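Local coordinates for protein dally-like, isoform A (Drosophila melanogaster, PDB 6XTZ) that binds Wnt and Hedgehog proteins as a cell-surface glypican and shields the lipid carried by Wnt, helping the signal act at a distance, at residues A[39-49]-A[231-241]; A[80-91]-A[197-208]. The protein carries 5 engineered substitutions. All blocks are in the same frame, centred on the assembly; numbering follows the deposited sequence.

Contact 1. Residues A[39-49]-A[231-241]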
loop_
_atom_site.group_PDB
_atom_site.type_symbol
_atom_site.label_atom_id
_atom_site.label_comp_id
_atom_site.label_asym_id
_atom_site.label_seq_id
_atom_site.Cartn_x
_atom_site.Cartn_y
_atom_site.Cartn_z
ATOM N N TYR A 39 -38.959 -4.240 0.104
ATOM C CA TYR A 39 -37.886 -4.666 -0.784
ATOM C C TYR A 39 -38.297 -5.813 -1.692
ATOM O O TYR A 39 -38.018 -5.772 -2.896
ATOM C CB TYR A 39 -36.652 -5.062 0.038
ATOM C CG TYR A 39 -36.328 -4.086 1.144
ATOM C CD1 TYR A 39 -36.067 -2.750 0.864
ATOM C CD2 TYR A 39 -36.278 -4.498 2.469
ATOM C CE1 TYR A 39 -35.771 -1.853 1.871
ATOM C CE2 TYR A 39 -35.981 -3.608 3.483
ATOM C CZ TYR A 39 -35.730 -2.287 3.178
ATOM O OH TYR A 39 -35.433 -1.398 4.183
ATOM N N CYS A 40 -38.945 -6.841 -1.153
ATOM C CA CYS A 40 -39.441 -7.913 -1.999
ATOM C C CYS A 40 -40.654 -7.442 -2.793
ATOM O O CYS A 40 -41.273 -6.418 -2.491
ATOM C CB CYS A 40 -39.814 -9.140 -1.166
ATOM S SG CYS A 40 -38.530 -9.713 -0.036
ATOM N N GLU A 41 -40.991 -8.208 -3.825
ATOM C CA GLU A 41 -42.203 -7.948 -4.585
ATOM C C GLU A 41 -43.419 -8.438 -3.810
ATOM O O GLU A 41 -43.391 -9.505 -3.190
ATOM C CB GLU A 41 -42.141 -8.633 -5.952
ATOM C CG GLU A 41 -43.332 -8.320 -6.848
ATOM C CD GLU A 41 -43.259 -9.021 -8.192
ATOM O OE1 GLU A 41 -42.398 -9.911 -8.354
ATOM O OE2 GLU A 41 -44.064 -8.681 -9.086
ATOM N N SER A 42 -44.488 -7.641 -3.839
ATOM C CA SER A 42 -45.768 -7.987 -3.226
ATOM C C SER A 42 -46.815 -8.038 -4.332
ATOM O O SER A 42 -47.564 -7.072 -4.536
ATOM C CB SER A 42 -46.161 -6.985 -2.144
ATOM O OG SER A 42 -45.428 -7.206 -0.956
ATOM N N PRO A 43 -46.887 -9.136 -5.071
ATOM C CA PRO A 43 -47.832 -9.233 -6.184
ATOM C C PRO A 43 -49.239 -9.527 -5.673
ATOM O O PRO A 43 -49.478 -9.679 -4.476
ATOM C CB PRO A 43 -47.275 -10.393 -7.009
ATOM C CG PRO A 43 -46.621 -11.267 -6.002
ATOM C CD PRO A 43 -46.056 -10.346 -4.947
ATOM N N SER A 44 -50.177 -9.604 -6.618
ATOM C CA SER A 44 -51.555 -9.924 -6.266
ATOM C C SER A 44 -51.691 -11.354 -5.760
ATOM O O SER A 44 -52.554 -11.633 -4.919
ATOM C CB SER A 44 -52.467 -9.696 -7.471
ATOM O OG SER A 44 -51.912 -10.269 -8.642
ATOM N N VAL A 45 -50.845 -12.267 -6.246
ATOM C CA VAL A 45 -50.939 -13.664 -5.840
ATOM C C VAL A 45 -50.526 -13.866 -4.388
ATOM O O VAL A 45 -50.796 -14.927 -3.814
ATOM C CB VAL A 45 -50.090 -14.552 -6.769
ATOM C CG1 VAL A 45 -50.547 -14.398 -8.210
ATOM C CG2 VAL A 45 -48.615 -14.210 -6.632
ATOM N N GLY A 46 -49.880 -12.882 -3.777
ATOM C CA GLY A 46 -49.505 -12.945 -2.379
ATOM C C GLY A 46 -48.014 -13.182 -2.201
ATOM O O GLY A 46 -47.252 -13.331 -3.157
ATOM N N THR A 47 -47.615 -13.214 -0.932
ATOM C CA THR A 47 -46.227 -13.426 -0.548
ATOM C C THR A 47 -46.179 -14.249 0.730
ATOM O O THR A 47 -47.114 -14.226 1.535
ATOM C CB THR A 47 -45.488 -12.098 -0.339
ATOM O OG1 THR A 47 -44.193 -12.354 0.221
ATOM C CG2 THR A 47 -46.272 -11.193 0.601
ATOM N N CYS A 48 -45.080 -14.978 0.909
ATOM C CA CYS A 48 -44.883 -15.795 2.099
ATOM C C CYS A 48 -44.173 -15.047 3.219
ATOM O O CYS A 48 -43.875 -15.649 4.255
ATOM C CB CYS A 48 -44.092 -17.061 1.753
ATOM S SG CYS A 48 -44.918 -18.167 0.598
ATOM N N CYS A 49 -43.902 -13.759 3.040
ATOM C CA CYS A 49 -43.180 -12.962 4.019
ATOM C C CYS A 49 -44.058 -11.831 4.528
ATOM O O CYS A 49 -44.850 -11.257 3.774
ATOM C CB CYS A 49 -41.895 -12.386 3.417
ATOM S SG CYS A 49 -40.642 -13.627 3.063
ATOM N N THR A 231 -31.350 -7.411 0.094
ATOM C CA THR A 231 -32.392 -8.320 0.558
ATOM C C THR A 231 -33.147 -8.951 -0.604
ATOM O O THR A 231 -33.512 -10.131 -0.540
ATOM C CB THR A 231 -33.358 -7.577 1.473
ATOM O OG1 THR A 231 -34.039 -6.570 0.719
ATOM C CG2 THR A 231 -32.591 -6.913 2.581
ATOM N N LYS A 232 -33.396 -8.182 -1.667
ATOM C CA LYS A 232 -34.011 -8.751 -2.861
ATOM C C LYS A 232 -33.153 -9.863 -3.445
ATOM O O LYS A 232 -33.683 -10.837 -3.994
ATOM C CB LYS A 232 -34.253 -7.655 -3.901
ATOM C CG LYS A 232 -35.013 -8.116 -5.136
ATOM C CD LYS A 232 -35.168 -6.982 -6.137
ATOM C CE LYS A 232 -35.887 -7.443 -7.391
ATOM N NZ LYS A 232 -36.014 -6.352 -8.395
ATOM N N MET A 233 -31.831 -9.749 -3.316
ATOM C CA MET A 233 -30.932 -10.757 -3.860
ATOM C C MET A 233 -30.859 -11.984 -2.960
ATOM O O MET A 233 -30.943 -13.119 -3.441
ATOM C CB MET A 233 -29.538 -10.155 -4.066
ATOM C CG MET A 233 -28.508 -11.097 -4.672
ATOM S SD MET A 233 -27.585 -12.049 -3.452
ATOM C CE MET A 233 -26.886 -10.738 -2.450
ATOM N N GLN A 234 -30.718 -11.777 -1.652
ATOM C CA GLN A 234 -30.368 -12.874 -0.757
ATOM C C GLN A 234 -31.580 -13.549 -0.119
ATOM O O GLN A 234 -31.566 -14.769 0.084
ATOM C CB GLN A 234 -29.420 -12.368 0.337
ATOM C CG GLN A 234 -28.962 -13.439 1.319
ATOM C CD GLN A 234 -27.968 -12.921 2.341
ATOM O OE1 GLN A 234 -27.455 -11.809 2.219
ATOM N NE2 GLN A 234 -27.693 -13.729 3.359
ATOM N N HIS A 235 -32.632 -12.795 0.200
ATOM C CA HIS A 235 -33.736 -13.332 0.989
ATOM C C HIS A 235 -35.074 -13.387 0.268
ATOM O O HIS A 235 -35.880 -14.269 0.575
ATOM C CB HIS A 235 -33.917 -12.516 2.279
ATOM C CG HIS A 235 -32.741 -12.574 3.202
ATOM N ND1 HIS A 235 -32.283 -13.750 3.756
ATOM C CD2 HIS A 235 -31.928 -11.597 3.670
ATOM C CE1 HIS A 235 -31.239 -13.496 4.523
ATOM N NE2 HIS A 235 -31.001 -12.198 4.488
ATOM N N CYS A 236 -35.342 -12.479 -0.673
ATOM C CA CYS A 236 -36.676 -12.391 -1.259
ATOM C C CYS A 236 -37.045 -13.604 -2.104
ATOM O O CYS A 236 -38.224 -13.756 -2.445
ATOM C CB CYS A 236 -36.801 -11.121 -2.099
ATOM S SG CYS A 236 -36.818 -9.604 -1.122
ATOM N N GLY A 237 -36.083 -14.461 -2.449
ATOM C CA GLY A 237 -36.423 -15.681 -3.160
ATOM C C GLY A 237 -37.326 -16.590 -2.349
ATOM O O GLY A 237 -38.266 -17.184 -2.882
ATOM N N ALA A 238 -37.061 -16.701 -1.045
ATOM C CA ALA A 238 -37.898 -17.536 -0.191
ATOM C C ALA A 238 -39.288 -16.941 -0.012
ATOM O O ALA A 238 -40.248 -17.676 0.246
ATOM C CB ALA A 238 -37.229 -17.739 1.167
ATOM N N CYS A 239 -39.420 -15.618 -0.142
ATOM C CA CYS A 239 -40.733 -14.995 -0.027
ATOM C C CYS A 239 -41.664 -15.386 -1.169
ATOM O O CYS A 239 -42.884 -15.262 -1.025
ATOM C CB CYS A 239 -40.592 -13.473 0.040
ATOM S SG CYS A 239 -39.637 -12.887 1.463
ATOM N N LYS A 240 -41.122 -15.852 -2.292
ATOM C CA LYS A 240 -41.923 -16.379 -3.387
ATOM C C LYS A 240 -42.008 -17.900 -3.374
ATOM O O LYS A 240 -42.406 -18.496 -4.379
ATOM C CB LYS A 240 -41.370 -15.906 -4.732
ATOM C CG LYS A 240 -41.660 -14.448 -5.056
ATOM C CD LYS A 240 -41.315 -14.137 -6.502
ATOM C CE LYS A 240 -41.760 -12.739 -6.880
ATOM N NZ LYS A 240 -41.546 -12.449 -8.324
ATOM N N GLY A 241 -41.647 -18.539 -2.264
ATOM C CA GLY A 241 -41.681 -19.983 -2.187
ATOM C C GLY A 241 -40.509 -20.685 -2.829
ATOM O O GLY A 241 -40.501 -21.921 -2.882
#
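With SG anti to the carbonyl carbon in all four cysteines (chi1 near -60°), Cys40 meets Cys236 and Cys49 meets Cys239 in two disulfides that tie a loop to the cysteine-rich end of this all-helical glypican core. Both are left-handed bridges, with chi3 of -82° and -87°. Cys236 and Cys239 stand three residues apart, about one helical turn, so one short helical turn can hold the loop at two points, Cys40 and Cys49. The bridges also pack on each other, Cys40 SG lying 3.7 Å from Cys239 SG. Cysteine suits these buried places because it supplies a covalent link and an apolar surface at once. The neighbouring Cys48 pairs with Cys10, so a third bridge fixes the same loop. Glycine at Gly241 allows the positive phi of the Schellman motif that closes the short helix 236-239. At the exposed side the extended chain of Glu41 reaches the long arm of Lys240, whose NZ forms a salt bridge of 2.7 Å with OE1 and also bonds to His487 O. Tyr39 lies against Thr231, Tyr39 CB being 3.1 Å from Thr231 OG1, a hydroxyl already bonded to Gly228 O. Thr47 OG1 accepts Cys49 N at 3.2 Å in an ST turn, shaping the backbone just before the second bridge. Beside it, Cys48 N gives a nearly straight bond of 2.9 Å to Cys239 O, lying in the carbonyl plane.

Contact 2. Residues A[80-91]-A[197-208]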
loop_
_atom_site.group_PDB
_atom_site.type_symbol
_atom_site.label_atom_id
_atom_site.label_comp_id
_atom_site.label_asym_id
_atom_site.label_seq_id
_atom_site.Cartn_x
_atom_site.Cartn_y
_atom_site.Cartn_z
ATOM N N LEU A 80 -0.416 -5.859 6.636
ATOM C CA LEU A 80 0.432 -4.879 5.962
ATOM C C LEU A 80 1.024 -3.879 6.945
ATOM O O LEU A 80 2.162 -3.430 6.764
ATOM C CB LEU A 80 -0.360 -4.148 4.877
ATOM C CG LEU A 80 -0.927 -5.013 3.752
ATOM C CD1 LEU A 80 -1.566 -4.145 2.680
ATOM C CD2 LEU A 80 0.155 -5.900 3.156
ATOM N N GLY A 81 0.274 -3.518 7.987
ATOM C CA GLY A 81 0.799 -2.588 8.972
ATOM C C GLY A 81 1.937 -3.175 9.785
ATOM O O GLY A 81 2.924 -2.491 10.071
ATOM N N SER A 82 1.821 -4.449 10.166
ATOM C CA SER A 82 2.869 -5.067 10.971
ATOM C C SER A 82 4.101 -5.374 10.129
ATOM O O SER A 82 5.234 -5.259 10.613
ATOM C CB SER A 82 2.343 -6.335 11.642
ATOM O OG SER A 82 2.045 -7.337 10.687
ATOM N N LYS A 83 3.904 -5.768 8.868
ATOM C CA LYS A 83 5.042 -5.997 7.982
ATOM C C LYS A 83 5.801 -4.708 7.708
ATOM O O LYS A 83 7.027 -4.730 7.548
ATOM C CB LYS A 83 4.575 -6.628 6.670
ATOM C CG LYS A 83 4.003 -8.030 6.817
ATOM C CD LYS A 83 5.057 -9.025 7.276
ATOM C CE LYS A 83 4.470 -10.424 7.374
ATOM N NZ LYS A 83 5.479 -11.438 7.786
ATOM N N ALA A 84 5.094 -3.577 7.641
ATOM C CA ALA A 84 5.770 -2.292 7.508
ATOM C C ALA A 84 6.588 -1.973 8.752
ATOM O O ALA A 84 7.691 -1.424 8.653
ATOM C CB ALA A 84 4.752 -1.187 7.233
ATOM N N THR A 85 6.064 -2.314 9.932
ATOM C CA THR A 85 6.811 -2.089 11.165
ATOM C C THR A 85 8.028 -3.003 11.249
ATOM O O THR A 85 9.103 -2.578 11.693
ATOM C CB THR A 85 5.900 -2.296 12.377
ATOM O OG1 THR A 85 4.856 -1.316 12.361
ATOM C CG2 THR A 85 6.688 -2.167 13.674
ATOM N N LYS A 86 7.878 -4.261 10.830
ATOM C CA LYS A 86 9.018 -5.171 10.807
ATOM C C LYS A 86 10.071 -4.699 9.814
ATOM O O LYS A 86 11.274 -4.808 10.073
ATOM C CB LYS A 86 8.549 -6.587 10.466
ATOM C CG LYS A 86 9.661 -7.626 10.454
ATOM C CD LYS A 86 9.136 -9.003 10.068
ATOM C CE LYS A 86 10.252 -10.038 10.054
ATOM N NZ LYS A 86 9.769 -11.382 9.628
ATOM N N PHE A 87 9.633 -4.161 8.674
ATOM C CA PHE A 87 10.567 -3.657 7.673
ATOM C C PHE A 87 11.379 -2.488 8.218
ATOM O O PHE A 87 12.606 -2.441 8.063
ATOM C CB PHE A 87 9.801 -3.249 6.415
ATOM C CG PHE A 87 10.634 -2.519 5.402
ATOM C CD1 PHE A 87 11.442 -3.216 4.519
ATOM C CD2 PHE A 87 10.600 -1.135 5.325
ATOM C CE1 PHE A 87 12.204 -2.549 3.582
ATOM C CE2 PHE A 87 11.362 -0.461 4.389
ATOM C CZ PHE A 87 12.163 -1.169 3.518
ATOM N N LYS A 88 10.707 -1.528 8.859
ATOM C CA LYS A 88 11.411 -0.370 9.400
ATOM C C LYS A 88 12.372 -0.773 10.512
ATOM O O LYS A 88 13.506 -0.283 10.564
ATOM C CB LYS A 88 10.410 0.663 9.911
ATOM C CG LYS A 88 9.502 1.235 8.838
ATOM C CD LYS A 88 8.456 2.142 9.455
ATOM C CE LYS A 88 7.430 2.590 8.433
ATOM N NZ LYS A 88 6.355 3.390 9.077
ATOM N N ASP A 89 11.936 -1.666 11.407
ATOM C CA ASP A 89 12.792 -2.087 12.511
ATOM C C ASP A 89 14.037 -2.807 12.006
ATOM O O ASP A 89 15.127 -2.643 12.565
ATOM C CB ASP A 89 12.014 -2.987 13.471
ATOM C CG ASP A 89 10.912 -2.248 14.203
ATOM O OD1 ASP A 89 11.049 -1.023 14.412
ATOM O OD2 ASP A 89 9.910 -2.894 14.577
ATOM N N ILE A 90 13.893 -3.612 10.952
ATOM C CA ILE A 90 15.034 -4.348 10.414
ATOM C C ILE A 90 16.054 -3.389 9.811
ATOM O O ILE A 90 17.258 -3.502 10.063
ATOM C CB ILE A 90 14.563 -5.393 9.386
ATOM C CG1 ILE A 90 13.890 -6.573 10.092
ATOM C CG2 ILE A 90 15.728 -5.870 8.530
ATOM C CD1 ILE A 90 13.322 -7.611 9.145
ATOM N N PHE A 91 15.587 -2.423 9.016
ATOM C CA PHE A 91 16.511 -1.483 8.390
ATOM C C PHE A 91 17.102 -0.519 9.410
ATOM O O PHE A 91 18.264 -0.114 9.287
ATOM C CB PHE A 91 15.816 -0.710 7.268
ATOM C CG PHE A 91 16.764 0.091 6.414
ATOM C CD1 PHE A 91 17.516 -0.528 5.430
ATOM C CD2 PHE A 91 16.912 1.456 6.602
ATOM C CE1 PHE A 91 18.395 0.197 4.645
ATOM C CE2 PHE A 91 17.789 2.188 5.819
ATOM C CZ PHE A 91 18.530 1.558 4.838
ATOM N N PHE A 197 18.335 5.038 -0.211
ATOM C CA PHE A 197 17.643 5.454 1.004
ATOM C C PHE A 197 16.244 5.979 0.706
ATOM O O PHE A 197 15.316 5.769 1.497
ATOM C CB PHE A 197 18.469 6.504 1.745
ATOM C CG PHE A 197 19.452 5.919 2.716
ATOM C CD1 PHE A 197 20.691 5.470 2.285
ATOM C CD2 PHE A 197 19.134 5.811 4.060
ATOM C CE1 PHE A 197 21.594 4.926 3.179
ATOM C CE2 PHE A 197 20.034 5.268 4.959
ATOM C CZ PHE A 197 21.264 4.825 4.517
ATOM N N VAL A 198 16.068 6.666 -0.425
ATOM C CA VAL A 198 14.738 7.138 -0.797
ATOM C C VAL A 198 13.826 5.958 -1.109
ATOM O O VAL A 198 12.681 5.901 -0.650
ATOM C CB VAL A 198 14.822 8.117 -1.982
ATOM C CG1 VAL A 198 13.426 8.485 -2.461
ATOM C CG2 VAL A 198 15.586 9.366 -1.580
ATOM N N ALA A 199 14.325 4.991 -1.883
ATOM C CA ALA A 199 13.515 3.824 -2.217
ATOM C C ALA A 199 13.211 2.986 -0.982
ATOM O O ALA A 199 12.107 2.446 -0.848
ATOM C CB ALA A 199 14.218 2.981 -3.280
ATOM N N THR A 200 14.175 2.870 -0.065
ATOM C CA THR A 200 13.966 2.055 1.128
ATOM C C THR A 200 12.930 2.687 2.051
ATOM O O THR A 200 12.018 2.005 2.535
ATOM C CB THR A 200 15.289 1.852 1.866
ATOM O OG1 THR A 200 16.254 1.282 0.972
ATOM C CG2 THR A 200 15.098 0.924 3.056
ATOM N N ARG A 201 13.054 3.990 2.305
ATOM C CA ARG A 201 12.101 4.667 3.178
ATOM C C ARG A 201 10.709 4.695 2.560
ATOM O O ARG A 201 9.717 4.390 3.230
ATOM C CB ARG A 201 12.580 6.085 3.484
ATOM C CG ARG A 201 11.489 6.975 4.050
ATOM C CD ARG A 201 12.023 8.318 4.514
ATOM N NE ARG A 201 10.933 9.236 4.838
ATOM C CZ ARG A 201 10.266 9.235 5.988
ATOM N NH1 ARG A 201 10.574 8.361 6.939
ATOM N NH2 ARG A 201 9.289 10.108 6.190
ATOM N N THR A 202 10.619 5.055 1.276
ATOM C CA THR A 202 9.319 5.155 0.621
ATOM C C THR A 202 8.605 3.807 0.595
ATOM O O THR A 202 7.379 3.743 0.740
ATOM C CB THR A 202 9.489 5.703 -0.795
ATOM O OG1 THR A 202 10.193 6.951 -0.741
ATOM C CG2 THR A 202 8.135 5.921 -1.459
ATOM N N TYR A 203 9.360 2.721 0.421
ATOM C CA TYR A 203 8.771 1.386 0.399
ATOM C C TYR A 203 8.022 1.099 1.697
ATOM O O TYR A 203 6.863 0.665 1.680
ATOM C CB TYR A 203 9.875 0.354 0.169
ATOM C CG TYR A 203 9.407 -1.043 -0.171
ATOM C CD1 TYR A 203 8.834 -1.325 -1.403
ATOM C CD2 TYR A 203 9.574 -2.089 0.728
ATOM C CE1 TYR A 203 8.422 -2.604 -1.722
ATOM C CE2 TYR A 203 9.165 -3.371 0.419
ATOM C CZ TYR A 203 8.589 -3.623 -0.808
ATOM O OH TYR A 203 8.180 -4.897 -1.123
ATOM N N GLY A 204 8.668 1.351 2.839
ATOM C CA GLY A 204 8.007 1.149 4.116
ATOM C C GLY A 204 6.963 2.193 4.445
ATOM O O GLY A 204 5.950 1.880 5.079
ATOM N N GLN A 205 7.185 3.441 4.033
ATOM C CA GLN A 205 6.215 4.489 4.339
ATOM C C GLN A 205 4.936 4.319 3.525
ATOM O O GLN A 205 3.830 4.500 4.049
ATOM C CB GLN A 205 6.821 5.871 4.090
ATOM C CG GLN A 205 7.917 6.250 5.069
ATOM C CD GLN A 205 7.423 6.341 6.496
ATOM O OE1 GLN A 205 6.271 6.697 6.746
ATOM N NE2 GLN A 205 8.292 6.008 7.444
ATOM N N ALA A 206 5.069 3.969 2.244
ATOM C CA ALA A 206 3.890 3.733 1.417
ATOM C C ALA A 206 3.106 2.524 1.910
ATOM O O ALA A 206 1.871 2.519 1.865
ATOM C CB ALA A 206 4.296 3.554 -0.046
ATOM N N LEU A 207 3.806 1.490 2.382
ATOM C CA LEU A 207 3.112 0.326 2.921
ATOM C C LEU A 207 2.347 0.683 4.190
ATOM O O LEU A 207 1.249 0.166 4.426
ATOM C CB LEU A 207 4.107 -0.804 3.189
ATOM C CG LEU A 207 3.517 -2.089 3.779
ATOM C CD1 LEU A 207 2.470 -2.685 2.846
ATOM C CD2 LEU A 207 4.611 -3.099 4.079
ATOM N N THR A 208 2.907 1.573 5.013
ATOM C CA THR A 208 2.214 2.010 6.221
ATOM C C THR A 208 0.963 2.808 5.877
ATOM O O THR A 208 -0.110 2.577 6.447
ATOM C CB THR A 208 3.153 2.842 7.099
ATOM O OG1 THR A 208 4.205 2.011 7.605
ATOM C CG2 THR A 208 2.391 3.453 8.268
#
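The Phe87 ring carries Tyr203 CD2 on one face, 3.8 Å above its plane and offset toward the rim, in an edge-to-face pair with planes at 65°. At its edge, in plane, Phe87 CE2 approaches Thr200 O at 3.2 Å. The Phe91 ring takes the methyl of Thr200 over the centre of one face, a CH-pi contact with CG2 3.6 Å from the centroid, and turns its own edge to the face of Phe197 in an offset edge-to-face pair. Thr200 reaches both Phe87 and Phe91 because CG2 stands anti to its backbone N, while its OG1 bonds to Ser196 O. These helices run antiparallel, their axes at 156° and 8.7 Å apart at closest, and small residues permit the approach: the CA atoms of Ala84 and Gly204 are 5.3 Å apart, and a side chain on Gly204 would collide with Phe87 CD2. Leu207 packs one turn further along, its CD1 against Leu80 CB and its CD2 against Ala84 CB. On the more polar flank the extended Lys88 gives NZ to Thr208 OG1 at 2.9 Å, and that hydroxyl donates to Gly204 O at 3.1 Å. A valine in place of Thr208 would probably leave the Lys88 ammonium without this acceptor and free to swing. Helix 118-134 touches Phe197 and Thr200, and the bound O-palmitoleoyl serine lies about 4 Å from the Phe197 side chain. Helix 263-283 packs on Tyr203, and helix 441-455 covers Tyr203 and Leu207 through Ile449.

In the fold
Contacts 1 and 2 are both largely buried, yet they occupy different parts of an elongated molecule, their centres 52 Å apart. Contact 2 lies near the middle of the chain, where helix 51-110 packs on helix 185-216; contact 1 lies about 43 Å from that centre, where the loop before helix 51-110 meets helices 224-234 and 236-239. Each therefore joins the region of helix 51-110 to the region around helices 185-216 and 224-234, and contact 2 is nested within the chain loop that contact 1 closes. Their chemistry differs accordingly: an irregular loop is held covalently to a short helix in the first, while two regular helices rely on aromatic and aliphatic packing in the second.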